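Long-range contacts in MS5a (PDB 6L77), which is of unknown molecular function but is linked to meiosis, contains cystatin-like folds and appears to enhance papain in a non-canonical way: residues L78-F83 with L222-L227; L187-Y192 with I205-R210; S51-L56 with E70-Q75. One frame throughout, in Å; residues are numbered along the deposited sequence.

Contact 1. Residues L78-F83 with L222-L227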
ATOM      1  N   LEU A  78      -8.990 -11.087   5.097  1.00 30.81           N
ATOM      2  CA  LEU A  78      -7.798 -11.506   5.824  1.00 32.43           C
ATOM      3  C   LEU A  78      -6.790 -12.231   4.941  1.00 33.22           C
ATOM      4  O   LEU A  78      -5.682 -12.506   5.403  1.00 33.57           O
ATOM      5  CB  LEU A  78      -8.167 -12.440   6.993  1.00 29.47           C
ATOM      6  CG  LEU A  78      -8.805 -11.922   8.281  1.00 37.37           C
ATOM      7  CD1 LEU A  78      -8.600 -10.425   8.504  1.00 33.34           C
ATOM      8  CD2 LEU A  78     -10.271 -12.294   8.312  1.00 52.25           C
ATOM      9  N   GLY A  79      -7.146 -12.557   3.700  1.00 34.39           N
ATOM     10  CA  GLY A  79      -6.310 -13.413   2.877  1.00 36.64           C
ATOM     11  C   GLY A  79      -5.760 -12.749   1.635  1.00 31.72           C
ATOM     12  O   GLY A  79      -5.077 -13.384   0.829  1.00 30.93           O
ATOM     13  N   GLN A  80      -6.068 -11.470   1.466  1.00 28.64           N
ATOM     14  CA  GLN A  80      -5.570 -10.671   0.357  1.00 28.67           C
ATOM     15  C   GLN A  80      -5.811  -9.222   0.734  1.00 27.03           C
ATOM     16  O   GLN A  80      -6.582  -8.930   1.651  1.00 30.30           O
ATOM     17  CB  GLN A  80      -6.283 -11.010  -0.958  1.00 27.51           C
ATOM     18  CG  GLN A  80      -7.672 -10.413  -1.028  1.00 35.19           C
ATOM     19  CD  GLN A  80      -8.442 -10.835  -2.251  1.00 48.10           C
ATOM     20  OE1 GLN A  80      -9.173 -11.822  -2.223  1.00 48.49           O
ATOM     21  NE2 GLN A  80      -8.292 -10.085  -3.336  1.00 52.40           N
ATOM     22  N   ILE A  81      -5.145  -8.314   0.016  1.00 25.67           N
ATOM     23  CA  ILE A  81      -5.369  -6.891   0.262  1.00 23.16           C
ATOM     24  C   ILE A  81      -6.803  -6.527  -0.113  1.00 22.73           C
ATOM     25  O   ILE A  81      -7.236  -6.752  -1.247  1.00 26.28           O
ATOM     26  CB  ILE A  81      -4.367  -6.038  -0.516  1.00 24.42           C
ATOM     27  CG1 ILE A  81      -2.959  -6.230   0.039  1.00 22.17           C
ATOM     28  CG2 ILE A  81      -4.768  -4.577  -0.425  1.00 25.56           C
ATOM     29  CD1 ILE A  81      -1.926  -5.341  -0.642  1.00 23.05           C
ATOM     30  N   ASP A  82      -7.550  -5.961   0.841  1.00 23.27           N
ATOM     31  CA  ASP A  82      -8.904  -5.471   0.555  1.00 22.80           C
ATOM     32  C   ASP A  82      -9.309  -4.569   1.732  1.00 27.40           C
ATOM     33  O   ASP A  82      -9.867  -5.051   2.716  1.00 26.77           O
ATOM     34  CB  ASP A  82      -9.875  -6.623   0.364  1.00 27.41           C
ATOM     35  CG  ASP A  82     -11.230  -6.168  -0.127  1.00 33.79           C
ATOM     36  OD1 ASP A  82     -11.445  -4.940  -0.254  1.00 32.98           O
ATOM     37  OD2 ASP A  82     -12.079  -7.044  -0.396  1.00 36.33           O
ATOM     38  N   PHE A  83      -9.007  -3.272   1.623  1.00 23.45           N
ATOM     39  CA  PHE A  83      -9.317  -2.376   2.737  1.00 20.35           C
ATOM     40  C   PHE A  83      -9.387  -0.938   2.246  1.00 21.28           C
ATOM     41  O   PHE A  83      -8.903  -0.614   1.164  1.00 19.58           O
ATOM     42  CB  PHE A  83      -8.281  -2.504   3.861  1.00 19.66           C
ATOM     43  CG  PHE A  83      -6.881  -2.066   3.467  1.00 26.52           C
ATOM     44  CD1 PHE A  83      -6.517  -0.730   3.496  1.00 24.12           C
ATOM     45  CD2 PHE A  83      -5.932  -3.005   3.098  1.00 24.33           C
ATOM     46  CE1 PHE A  83      -5.232  -0.341   3.147  1.00 24.87           C
ATOM     47  CE2 PHE A  83      -4.649  -2.623   2.749  1.00 25.95           C
ATOM     48  CZ  PHE A  83      -4.304  -1.293   2.772  1.00 18.45           C
ATOM     49  N   LEU A 222      -7.035  -2.818  -3.311  1.00 20.64           N
ATOM     50  CA  LEU A 222      -7.500  -4.163  -3.621  1.00 24.16           C
ATOM     51  C   LEU A 222      -6.365  -4.888  -4.320  1.00 25.21           C
ATOM     52  O   LEU A 222      -5.844  -4.396  -5.322  1.00 27.19           O
ATOM     53  CB  LEU A 222      -8.746  -4.132  -4.505  1.00 23.51           C
ATOM     54  CG  LEU A 222      -9.268  -5.514  -4.877  1.00 24.99           C
ATOM     55  CD1 LEU A 222      -9.753  -6.232  -3.633  1.00 30.57           C
ATOM     56  CD2 LEU A 222     -10.391  -5.411  -5.909  1.00 30.79           C
ATOM     57  N   GLY A 223      -5.984  -6.056  -3.811  1.00 24.17           N
ATOM     58  CA  GLY A 223      -4.801  -6.721  -4.315  1.00 25.74           C
ATOM     59  C   GLY A 223      -4.932  -8.232  -4.311  1.00 29.43           C
ATOM     60  O   GLY A 223      -5.740  -8.819  -3.580  1.00 29.19           O
ATOM     61  N   GLU A 224      -4.087  -8.851  -5.133  1.00 26.65           N
ATOM     62  CA  GLU A 224      -3.961 -10.298  -5.220  1.00 31.57           C
ATOM     63  C   GLU A 224      -2.496 -10.649  -5.425  1.00 28.48           C
ATOM     64  O   GLU A 224      -1.738  -9.874  -6.013  1.00 30.95           O
ATOM     65  CB  GLU A 224      -4.797 -10.864  -6.371  1.00 35.11           C
ATOM     66  CG  GLU A 224      -6.292 -10.778  -6.123  1.00 50.78           C
ATOM     67  CD  GLU A 224      -7.119 -11.359  -7.255  1.00 63.15           C
ATOM     68  OE1 GLU A 224      -6.572 -11.552  -8.369  1.00 60.28           O
ATOM     69  OE2 GLU A 224      -8.320 -11.620  -7.024  1.00 70.18           O
ATOM     70  N   SER A 225      -2.105 -11.825  -4.937  1.00 28.13           N
ATOM     71  CA  SER A 225      -0.732 -12.294  -5.030  1.00 31.79           C
ATOM     72  C   SER A 225      -0.661 -13.619  -5.771  1.00 35.49           C
ATOM     73  O   SER A 225      -1.618 -14.401  -5.778  1.00 35.93           O
ATOM     74  CB  SER A 225      -0.108 -12.461  -3.642  1.00 36.94           C
ATOM     75  OG  SER A 225       0.123 -11.198  -3.056  1.00 37.08           O
ATOM     76  N   GLN A 226       0.493 -13.868  -6.385  1.00 31.95           N
ATOM     77  CA  GLN A 226       0.720 -15.104  -7.115  1.00 33.02           C
ATOM     78  C   GLN A 226       2.200 -15.454  -7.036  1.00 34.50           C
ATOM     79  O   GLN A 226       3.046 -14.593  -6.792  1.00 37.48           O
ATOM     80  CB  GLN A 226       0.260 -14.976  -8.572  1.00 35.54           C
ATOM     81  CG  GLN A 226       1.007 -13.893  -9.340  1.00 32.92           C
ATOM     82  CD  GLN A 226       0.467 -13.675 -10.739  1.00 38.17           C
ATOM     83  OE1 GLN A 226       1.039 -14.159 -11.716  1.00 40.67           O
ATOM     84  NE2 GLN A 226      -0.631 -12.929 -10.844  1.00 34.57           N
ATOM     85  N   LEU A 227       2.507 -16.732  -7.227  1.00 39.89           N
ATOM     86  CA  LEU A 227       3.888 -17.188  -7.299  1.00 41.00           C
ATOM     87  C   LEU A 227       4.322 -17.322  -8.755  1.00 45.01           C
ATOM     88  O   LEU A 227       3.517 -17.647  -9.633  1.00 45.19           O
ATOM     89  CB  LEU A 227       4.071 -18.532  -6.585  1.00 40.65           C
ATOM     90  CG  LEU A 227       3.818 -18.586  -5.079  1.00 39.39           C
ATOM     91  CD1 LEU A 227       4.123 -19.970  -4.552  1.00 46.65           C
ATOM     92  CD2 LEU A 227       4.653 -17.551  -4.365  1.00 41.06           C
TER

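Contact 2. Residues L187-Y192 with I205-R210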
ATOM      1  N   LEU A 187      -2.679   1.194 -10.838  1.00 23.40           N
ATOM      2  CA  LEU A 187      -2.620  -0.260 -10.787  1.00 24.29           C
ATOM      3  C   LEU A 187      -1.142  -0.635 -10.775  1.00 25.68           C
ATOM      4  O   LEU A 187      -0.405  -0.279 -11.700  1.00 23.32           O
ATOM      5  CB  LEU A 187      -3.355  -0.860 -11.991  1.00 24.61           C
ATOM      6  CG  LEU A 187      -3.609  -2.357 -12.098  1.00 36.95           C
ATOM      7  CD1 LEU A 187      -4.466  -2.829 -10.959  1.00 29.56           C
ATOM      8  CD2 LEU A 187      -4.293  -2.672 -13.417  1.00 38.70           C
ATOM      9  N   VAL A 188      -0.697  -1.319  -9.716  1.00 20.90           N
ATOM     10  CA  VAL A 188       0.727  -1.546  -9.477  1.00 20.02           C
ATOM     11  C   VAL A 188       1.030  -3.034  -9.599  1.00 21.93           C
ATOM     12  O   VAL A 188       0.378  -3.858  -8.949  1.00 22.69           O
ATOM     13  CB  VAL A 188       1.157  -1.022  -8.096  1.00 27.93           C
ATOM     14  CG1 VAL A 188       2.670  -1.044  -7.994  1.00 27.52           C
ATOM     15  CG2 VAL A 188       0.617   0.383  -7.862  1.00 30.85           C
ATOM     16  N   TYR A 189       2.035  -3.371 -10.406  1.00 21.89           N
ATOM     17  CA  TYR A 189       2.532  -4.737 -10.550  1.00 23.72           C
ATOM     18  C   TYR A 189       3.937  -4.781  -9.971  1.00 27.58           C
ATOM     19  O   TYR A 189       4.813  -4.034 -10.421  1.00 30.04           O
ATOM     20  CB  TYR A 189       2.573  -5.169 -12.018  1.00 23.97           C
ATOM     21  CG  TYR A 189       1.265  -5.031 -12.767  1.00 23.36           C
ATOM     22  CD1 TYR A 189       0.906  -3.826 -13.367  1.00 26.32           C
ATOM     23  CD2 TYR A 189       0.401  -6.116 -12.905  1.00 24.88           C
ATOM     24  CE1 TYR A 189      -0.278  -3.707 -14.079  1.00 31.97           C
ATOM     25  CE2 TYR A 189      -0.788  -6.000 -13.606  1.00 30.62           C
ATOM     26  CZ  TYR A 189      -1.117  -4.795 -14.194  1.00 38.21           C
ATOM     27  OH  TYR A 189      -2.290  -4.686 -14.899  1.00 42.60           O
ATOM     28  N   ILE A 190       4.161  -5.655  -8.996  1.00 25.39           N
ATOM     29  CA  ILE A 190       5.438  -5.713  -8.298  1.00 22.57           C
ATOM     30  C   ILE A 190       5.982  -7.124  -8.401  1.00 27.95           C
ATOM     31  O   ILE A 190       5.358  -8.072  -7.915  1.00 25.20           O
ATOM     32  CB  ILE A 190       5.310  -5.294  -6.827  1.00 22.09           C
ATOM     33  CG1 ILE A 190       4.631  -3.925  -6.743  1.00 22.02           C
ATOM     34  CG2 ILE A 190       6.708  -5.290  -6.172  1.00 24.21           C
ATOM     35  CD1 ILE A 190       4.338  -3.439  -5.325  1.00 23.17           C
ATOM     36  N   ARG A 191       7.149  -7.258  -9.021  1.00 26.85           N
ATOM     37  CA  ARG A 191       7.867  -8.519  -9.098  1.00 27.67           C
ATOM     38  C   ARG A 191       8.967  -8.487  -8.041  1.00 30.78           C
ATOM     39  O   ARG A 191       9.829  -7.601  -8.075  1.00 29.22           O
ATOM     40  CB  ARG A 191       8.441  -8.714 -10.503  1.00 28.57           C
ATOM     41  CG  ARG A 191       9.420  -9.873 -10.649  1.00 30.46           C
ATOM     42  CD  ARG A 191       8.742 -11.238 -10.679  1.00 31.72           C
ATOM     43  NE  ARG A 191       9.759 -12.270 -10.849  1.00 37.42           N
ATOM     44  CZ  ARG A 191      10.501 -12.761  -9.860  1.00 38.03           C
ATOM     45  NH1 ARG A 191      11.424 -13.673 -10.119  1.00 46.17           N
ATOM     46  NH2 ARG A 191      10.320 -12.346  -8.613  1.00 40.66           N
ATOM     47  N   TYR A 192       8.930  -9.430  -7.093  1.00 27.14           N
ATOM     48  CA  TYR A 192       9.917  -9.392  -6.021  1.00 33.20           C
ATOM     49  C   TYR A 192      10.306 -10.799  -5.593  1.00 34.17           C
ATOM     50  O   TYR A 192       9.531 -11.750  -5.744  1.00 32.25           O
ATOM     51  CB  TYR A 192       9.408  -8.577  -4.822  1.00 30.16           C
ATOM     52  CG  TYR A 192       8.219  -9.163  -4.071  1.00 30.25           C
ATOM     53  CD1 TYR A 192       6.914  -8.975  -4.527  1.00 25.28           C
ATOM     54  CD2 TYR A 192       8.401  -9.871  -2.887  1.00 28.69           C
ATOM     55  CE1 TYR A 192       5.819  -9.490  -3.820  1.00 25.46           C
ATOM     56  CE2 TYR A 192       7.321 -10.392  -2.182  1.00 29.89           C
ATOM     57  CZ  TYR A 192       6.029 -10.193  -2.650  1.00 27.40           C
ATOM     58  OH  TYR A 192       4.952 -10.717  -1.950  1.00 28.99           O
ATOM     59  N   ILE A 205       4.842 -12.249  -7.439  1.00 31.70           N
ATOM     60  CA  ILE A 205       4.252 -11.086  -8.097  1.00 30.10           C
ATOM     61  C   ILE A 205       3.056 -10.639  -7.267  1.00 30.12           C
ATOM     62  O   ILE A 205       2.220 -11.467  -6.888  1.00 30.27           O
ATOM     63  CB  ILE A 205       3.815 -11.396  -9.543  1.00 28.78           C
ATOM     64  CG1 ILE A 205       5.039 -11.644 -10.432  1.00 29.62           C
ATOM     65  CG2 ILE A 205       2.950 -10.270 -10.104  1.00 31.46           C
ATOM     66  CD1 ILE A 205       4.702 -12.163 -11.826  1.00 34.83           C
ATOM     67  N   ALA A 206       2.980  -9.339  -6.981  1.00 25.54           N
ATOM     68  CA  ALA A 206       1.810  -8.738  -6.354  1.00 24.48           C
ATOM     69  C   ALA A 206       1.150  -7.786  -7.341  1.00 27.23           C
ATOM     70  O   ALA A 206       1.832  -7.094  -8.106  1.00 28.47           O
ATOM     71  CB  ALA A 206       2.181  -7.991  -5.068  1.00 23.34           C
ATOM     72  N   ILE A 207      -0.178  -7.761  -7.337  1.00 25.36           N
ATOM     73  CA  ILE A 207      -0.951  -6.845  -8.170  1.00 23.34           C
ATOM     74  C   ILE A 207      -1.888  -6.088  -7.243  1.00 27.40           C
ATOM     75  O   ILE A 207      -2.668  -6.708  -6.516  1.00 26.30           O
ATOM     76  CB  ILE A 207      -1.742  -7.589  -9.261  1.00 30.60           C
ATOM     77  CG1 ILE A 207      -0.785  -8.370 -10.169  1.00 27.65           C
ATOM     78  CG2 ILE A 207      -2.569  -6.602 -10.077  1.00 30.04           C
ATOM     79  CD1 ILE A 207      -1.479  -9.227 -11.217  1.00 29.47           C
ATOM     80  N   VAL A 208      -1.799  -4.756  -7.239  1.00 22.11           N
ATOM     81  CA  VAL A 208      -2.566  -3.945  -6.291  1.00 22.27           C
ATOM     82  C   VAL A 208      -3.189  -2.764  -7.021  1.00 24.13           C
ATOM     83  O   VAL A 208      -2.477  -1.994  -7.674  1.00 22.78           O
ATOM     84  CB  VAL A 208      -1.696  -3.422  -5.133  1.00 22.04           C
ATOM     85  CG1 VAL A 208      -2.566  -2.591  -4.181  1.00 27.11           C
ATOM     86  CG2 VAL A 208      -1.022  -4.558  -4.389  1.00 24.83           C
ATOM     87  N   ARG A 209      -4.505  -2.604  -6.895  1.00 23.13           N
ATOM     88  CA  ARG A 209      -5.171  -1.412  -7.402  1.00 21.89           C
ATOM     89  C   ARG A 209      -5.413  -0.435  -6.257  1.00 23.74           C
ATOM     90  O   ARG A 209      -6.031  -0.789  -5.246  1.00 22.89           O
ATOM     91  CB  ARG A 209      -6.495  -1.739  -8.089  1.00 23.89           C
ATOM     92  CG  ARG A 209      -7.103  -0.491  -8.725  1.00 27.58           C
ATOM     93  CD  ARG A 209      -8.483  -0.742  -9.305  1.00 35.10           C
ATOM     94  NE  ARG A 209      -8.443  -1.661 -10.434  1.00 35.50           N
ATOM     95  CZ  ARG A 209      -8.924  -2.903 -10.416  1.00 48.89           C
ATOM     96  NH1 ARG A 209      -9.509  -3.388  -9.323  1.00 49.12           N
ATOM     97  NH2 ARG A 209      -8.838  -3.656 -11.508  1.00 49.88           N
ATOM     98  N   ARG A 210      -4.926   0.789  -6.421  1.00 19.72           N
ATOM     99  CA  ARG A 210      -5.250   1.897  -5.536  1.00 20.00           C
ATOM    100  C   ARG A 210      -6.304   2.765  -6.211  1.00 21.80           C
ATOM    101  O   ARG A 210      -6.070   3.305  -7.298  1.00 21.81           O
ATOM    102  CB  ARG A 210      -4.010   2.740  -5.220  1.00 19.55           C
ATOM    103  CG  ARG A 210      -4.308   3.915  -4.272  1.00 17.37           C
ATOM    104  CD  ARG A 210      -3.485   5.155  -4.661  1.00 18.55           C
ATOM    105  NE  ARG A 210      -2.054   4.952  -4.432  1.00 18.28           N
ATOM    106  CZ  ARG A 210      -1.085   5.629  -5.046  1.00 19.17           C
ATOM    107  NH1 ARG A 210      -1.382   6.556  -5.950  1.00 17.90           N
ATOM    108  NH2 ARG A 210       0.187   5.376  -4.751  1.00 19.23           N
TER

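Contact 3. Residues S51-L56 with E70-Q75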
ATOM      1  N   SER A  51     -12.818  -3.103  11.336  1.00 22.90           N
ATOM      2  CA  SER A  51     -12.395  -1.718  11.427  1.00 25.24           C
ATOM      3  C   SER A  51     -11.312  -1.574  12.482  1.00 23.66           C
ATOM      4  O   SER A  51     -11.391  -2.169  13.558  1.00 23.53           O
ATOM      5  CB  SER A  51     -13.563  -0.789  11.747  1.00 30.03           C
ATOM      6  OG  SER A  51     -14.014  -0.992  13.059  1.00 45.23           O
ATOM      7  N   TYR A  52     -10.321  -0.750  12.160  1.00 19.65           N
ATOM      8  CA  TYR A  52      -9.238  -0.381  13.055  1.00 18.88           C
ATOM      9  C   TYR A  52      -9.260   1.129  13.211  1.00 19.37           C
ATOM     10  O   TYR A  52      -9.300   1.851  12.215  1.00 21.76           O
ATOM     11  CB  TYR A  52      -7.871  -0.815  12.508  1.00 19.53           C
ATOM     12  CG  TYR A  52      -7.599  -2.295  12.626  1.00 22.51           C
ATOM     13  CD1 TYR A  52      -8.020  -3.179  11.639  1.00 23.07           C
ATOM     14  CD2 TYR A  52      -6.932  -2.812  13.733  1.00 23.15           C
ATOM     15  CE1 TYR A  52      -7.775  -4.538  11.750  1.00 22.50           C
ATOM     16  CE2 TYR A  52      -6.682  -4.168  13.854  1.00 27.30           C
ATOM     17  CZ  TYR A  52      -7.102  -5.023  12.861  1.00 26.20           C
ATOM     18  OH  TYR A  52      -6.852  -6.364  12.990  1.00 24.99           O
ATOM     19  N   ASN A  53      -9.280   1.596  14.446  1.00 18.10           N
ATOM     20  CA  ASN A  53      -9.108   3.011  14.765  1.00 19.72           C
ATOM     21  C   ASN A  53      -7.815   3.078  15.554  1.00 18.32           C
ATOM     22  O   ASN A  53      -7.768   2.635  16.704  1.00 20.83           O
ATOM     23  CB  ASN A  53     -10.301   3.548  15.557  1.00 23.39           C
ATOM     24  CG  ASN A  53     -10.073   4.959  16.117  1.00 36.65           C
ATOM     25  OD1 ASN A  53      -9.176   5.690  15.692  1.00 39.32           O
ATOM     26  ND2 ASN A  53     -10.892   5.337  17.089  1.00 49.60           N
ATOM     27  N   ILE A  54      -6.762   3.593  14.920  1.00 16.18           N
ATOM     28  CA  ILE A  54      -5.403   3.506  15.436  1.00 15.79           C
ATOM     29  C   ILE A  54      -4.954   4.905  15.832  1.00 20.35           C
ATOM     30  O   ILE A  54      -5.073   5.852  15.041  1.00 18.13           O
ATOM     31  CB  ILE A  54      -4.444   2.916  14.388  1.00 19.32           C
ATOM     32  CG1 ILE A  54      -4.923   1.544  13.943  1.00 16.75           C
ATOM     33  CG2 ILE A  54      -3.003   2.866  14.928  1.00 19.27           C
ATOM     34  CD1 ILE A  54      -4.250   1.083  12.625  1.00 17.94           C
ATOM     35  N   THR A  55      -4.433   5.028  17.044  1.00 15.41           N
ATOM     36  CA  THR A  55      -3.808   6.254  17.512  1.00 16.32           C
ATOM     37  C   THR A  55      -2.305   6.020  17.531  1.00 17.39           C
ATOM     38  O   THR A  55      -1.818   5.121  18.226  1.00 16.80           O
ATOM     39  CB  THR A  55      -4.323   6.630  18.902  1.00 21.18           C
ATOM     40  OG1 THR A  55      -5.752   6.759  18.860  1.00 19.43           O
ATOM     41  CG2 THR A  55      -3.686   7.945  19.374  1.00 19.02           C
ATOM     42  N   LEU A  56      -1.570   6.803  16.754  1.00 15.98           N
ATOM     43  CA  LEU A  56      -0.137   6.592  16.627  1.00 15.53           C
ATOM     44  C   LEU A  56       0.589   7.911  16.841  1.00 15.20           C
ATOM     45  O   LEU A  56      -0.006   8.987  16.759  1.00 18.11           O
ATOM     46  CB  LEU A  56       0.225   6.013  15.255  1.00 16.30           C
ATOM     47  CG  LEU A  56      -0.263   6.863  14.079  1.00 25.49           C
ATOM     48  CD1 LEU A  56       0.891   7.208  13.169  1.00 29.38           C
ATOM     49  CD2 LEU A  56      -1.394   6.192  13.290  1.00 34.71           C
ATOM     50  N   GLU A  70      -4.242  10.031  14.027  1.00 16.82           N
ATOM     51  CA  GLU A  70      -5.324   9.048  13.989  1.00 18.85           C
ATOM     52  C   GLU A  70      -5.432   8.457  12.585  1.00 22.23           C
ATOM     53  O   GLU A  70      -5.377   9.194  11.596  1.00 22.29           O
ATOM     54  CB  GLU A  70      -6.640   9.706  14.404  1.00 23.11           C
ATOM     55  CG  GLU A  70      -7.864   8.840  14.271  1.00 43.87           C
ATOM     56  CD  GLU A  70      -9.098   9.530  14.818  1.00 57.99           C
ATOM     57  OE1 GLU A  70      -9.105  10.777  14.872  1.00 58.97           O
ATOM     58  OE2 GLU A  70     -10.052   8.828  15.206  1.00 66.40           O
ATOM     59  N   THR A  71      -5.545   7.129  12.496  1.00 18.49           N
ATOM     60  CA  THR A  71      -5.783   6.436  11.228  1.00 16.51           C
ATOM     61  C   THR A  71      -6.972   5.504  11.415  1.00 20.34           C
ATOM     62  O   THR A  71      -7.008   4.754  12.394  1.00 21.98           O
ATOM     63  CB  THR A  71      -4.551   5.611  10.780  1.00 18.79           C
ATOM     64  OG1 THR A  71      -3.430   6.477  10.528  1.00 27.98           O
ATOM     65  CG2 THR A  71      -4.848   4.846   9.501  1.00 20.24           C
ATOM     66  N   ASN A  72      -7.936   5.541  10.490  1.00 18.47           N
ATOM     67  CA  ASN A  72      -9.074   4.617  10.507  1.00 21.96           C
ATOM     68  C   ASN A  72      -9.080   3.811   9.212  1.00 24.02           C
ATOM     69  O   ASN A  72      -9.020   4.388   8.122  1.00 20.03           O
ATOM     70  CB  ASN A  72     -10.410   5.354  10.643  1.00 22.93           C
ATOM     71  CG  ASN A  72     -10.630   5.935  12.034  1.00 35.78           C
ATOM     72  OD1 ASN A  72      -9.717   5.991  12.867  1.00 43.16           O
ATOM     73  ND2 ASN A  72     -11.847   6.386  12.281  1.00 41.69           N
ATOM     74  N   VAL A  73      -9.156   2.487   9.333  1.00 20.62           N
ATOM     75  CA  VAL A  73      -9.152   1.576   8.187  1.00 21.17           C
ATOM     76  C   VAL A  73     -10.288   0.584   8.363  1.00 22.63           C
ATOM     77  O   VAL A  73     -10.445   0.013   9.449  1.00 24.52           O
ATOM     78  CB  VAL A  73      -7.816   0.818   8.044  1.00 21.91           C
ATOM     79  CG1 VAL A  73      -7.965  -0.368   7.064  1.00 21.69           C
ATOM     80  CG2 VAL A  73      -6.711   1.752   7.567  1.00 18.52           C
ATOM     81  N   ASP A  74     -11.085   0.387   7.308  1.00 23.79           N
ATOM     82  CA  ASP A  74     -12.051  -0.707   7.249  1.00 26.65           C
ATOM     83  C   ASP A  74     -11.459  -1.834   6.415  1.00 28.45           C
ATOM     84  O   ASP A  74     -10.979  -1.600   5.305  1.00 25.20           O
ATOM     85  CB  ASP A  74     -13.378  -0.257   6.641  1.00 26.66           C
ATOM     86  CG  ASP A  74     -14.221   0.558   7.610  1.00 37.62           C
ATOM     87  OD1 ASP A  74     -13.831   0.695   8.785  1.00 41.02           O
ATOM     88  OD2 ASP A  74     -15.273   1.068   7.187  1.00 42.99           O
ATOM     89  N   GLN A  75     -11.505  -3.051   6.946  1.00 25.12           N
ATOM     90  CA  GLN A  75     -10.838  -4.202   6.355  1.00 24.67           C
ATOM     91  C   GLN A  75     -11.885  -5.216   5.927  1.00 26.42           C
ATOM     92  O   GLN A  75     -12.801  -5.526   6.693  1.00 25.81           O
ATOM     93  CB  GLN A  75      -9.861  -4.823   7.362  1.00 26.04           C
ATOM     94  CG  GLN A  75      -9.266  -6.166   6.969  1.00 25.53           C
ATOM     95  CD  GLN A  75      -8.249  -6.657   8.003  1.00 28.87           C
ATOM     96  OE1 GLN A  75      -7.040  -6.522   7.815  1.00 25.21           O
ATOM     97  NE2 GLN A  75      -8.740  -7.219   9.100  1.00 24.98           N
TER
HETATM   98  O   HOH W   1      -6.960  -8.249  10.965  1.00 28.41           O

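Contact 1. Residues L78-F83 with L222-L227
Ile81 and Gly223 meet backbone to backbone where the loop ahead of strand 82-88 runs onto strand 219-227. The polar grip consists of two hydrogen bonds, both made by Gly223. Its N donates to Ile81 O at 2.9 Å in a fairly straight bond (158° at the hydrogen). Gly223 O takes the amide NE2 of Gln80, also at 2.9 Å, in a more bent bond (140°). The first torsion of Gln80 sets CG between the backbone N and the carbonyl carbon (chi1 76°), which puts CG 3.6 Å from Gly223 O; the chain is extended beyond it. Ile81 O has a second, weaker visitor, the CA-H of Leu222, with CA 3.5 Å away.

Packing fills in around these bonds. Gly223 has no side chain, and Ile81 CB sits 3.9 Å from its CA, while the rest of the isoleucine reaches helix 138-150, where a branched apolar residue is well suited. Leu222 and Asp82 lie side by side, with CD1 of the leucine 3.8 Å from CG of the aspartate, whose charge is paired with Arg76. Glu224 runs beside Gln80, bringing its CG within 3.5 Å of NE2.

Just ahead of the strand, Gln80 NE2 thus supplies the donor to Gly223 O, and the contact is consistent with a short antiparallel pairing eked out by a side chain.

Contact 2. Residues L187-Y192 with I205-R210
This is the middle of a beta hairpin: Leu187-Tyr192 of strand 186-195 pairs antiparallel with Ile205-Arg210 of strand 201-212, the short strand axes 4.7 Å apart and 164° between their directions. Two hydrogen-bonded pairs, Val188 with Val208 and Ile190 with Ala206, each contribute a reciprocal couple of bonds. The shortest runs from Val188 N to Val208 O at 2.8 Å. Between and beyond them lie non-hydrogen-bonded pairs, where CA-H groups turn to the carbonyls; Ile205 CA comes within 3.2 Å of Ile190 O.

The side chains alternate between two faces. On one, the Tyr189 ring meets Ile207, CD2 lying 3.7 Å from CG1, and atoms CG2 and CD1 of the isoleucine also touch the ring. Leu187 places CD1 3.7 Å from Arg209 CB, on the aliphatic part of the arginine, whose guanidinium is held by Asp104 and by the backbone of Asp107. Arg191 bends at its second torsion (chi2 76°), which brings CD 3.7 Å from Ile205 CG1; the two side chains cross at about a right angle. Long arginines suit these places: their methylenes pack on the sheet while their charged ends reach Asp193 and the loop of Asp104 and Asp107.

The other face carries Val188, Ile190, Ala206 and Val208. Ala206 is small enough for its CB to approach the edge of the Tyr192 ring, 4.1 Å from CE1, while that ring stacks on His204.

Helix 138-150 covers this second face through Ser146, Met143 and Phe147; Pro109 and Pro113 touch the first, and strands 161-170 and 219-227 flank the hairpin on its two sides.

Contact 3. Residues S51-L56 with E70-Q75
The side-chain amide of Gln75 is gripped at both ends where it meets Tyr52. Its NE2 donates to a water at 2.8 Å and to the backbone O of Pro49, while OE1 is bonded to Tyr17 OH and Arg152 NH2. The same water lies 2.8 Å from Tyr52 OH, bridging the strands, and NE2 sits in the plane of the ring at its edge, 3.9 Å from CE1, with the amide turned almost perpendicular to the ring (82°). CG of Gln75 stands anti to the backbone N (chi1 170°) and the chain runs on extended, carrying the amide to that ring edge. An amide suits this buried place because it can both donate and accept.

Four backbone bonds zip the strands together in two reciprocal couples, Tyr52 with Val73 and Ile54 with Thr71. Those from Tyr52 N to Val73 O and from Ile54 N to Thr71 O are the shorter, each 2.8 Å and nearly straight. Of the buried residues, Leu56 brings CD2 to 3.4 Å from Thr71 OG1, a hydroxyl that has no polar partner in the model. Tyr52, Ile54 and Thr71 share one face of the sheet, on which Tyr52 and Ile54 pack against helix 12-29. The other face carries Ser51, Asn53, Glu70, Asn72 and Asp74; there Ser51 CB packs 3.3 Å from Asp74 OD1, and Asn53 and Asn72 lie side by side.

A largely apolar face against helix 12-29 and a polar opposite face are consistent with the antiparallel sheet wrapped round a long helix in cystatin-like folds.

In the fold
From the N terminus, helix 12-29 leads into the first strands, and contact 3 closes the earliest loop, the hairpin of strands 49-60 and 65-75. The chain then turns into 78-83, which opens contact 1. The next 138 residues hold helix 138-150 and the strands up to 201-212, and within this excursion contact 2 opens and closes as a second hairpin. Strand 219-227 then returns to complete contact 1. Contact 3 is thus in series with the others, whereas contact 2 lies within contact 1; none cross. Contact 1 joins the strands built early to those built late, making one continuous antiparallel sheet, with contacts 2 and 3 on opposite sides of the centre of the chain.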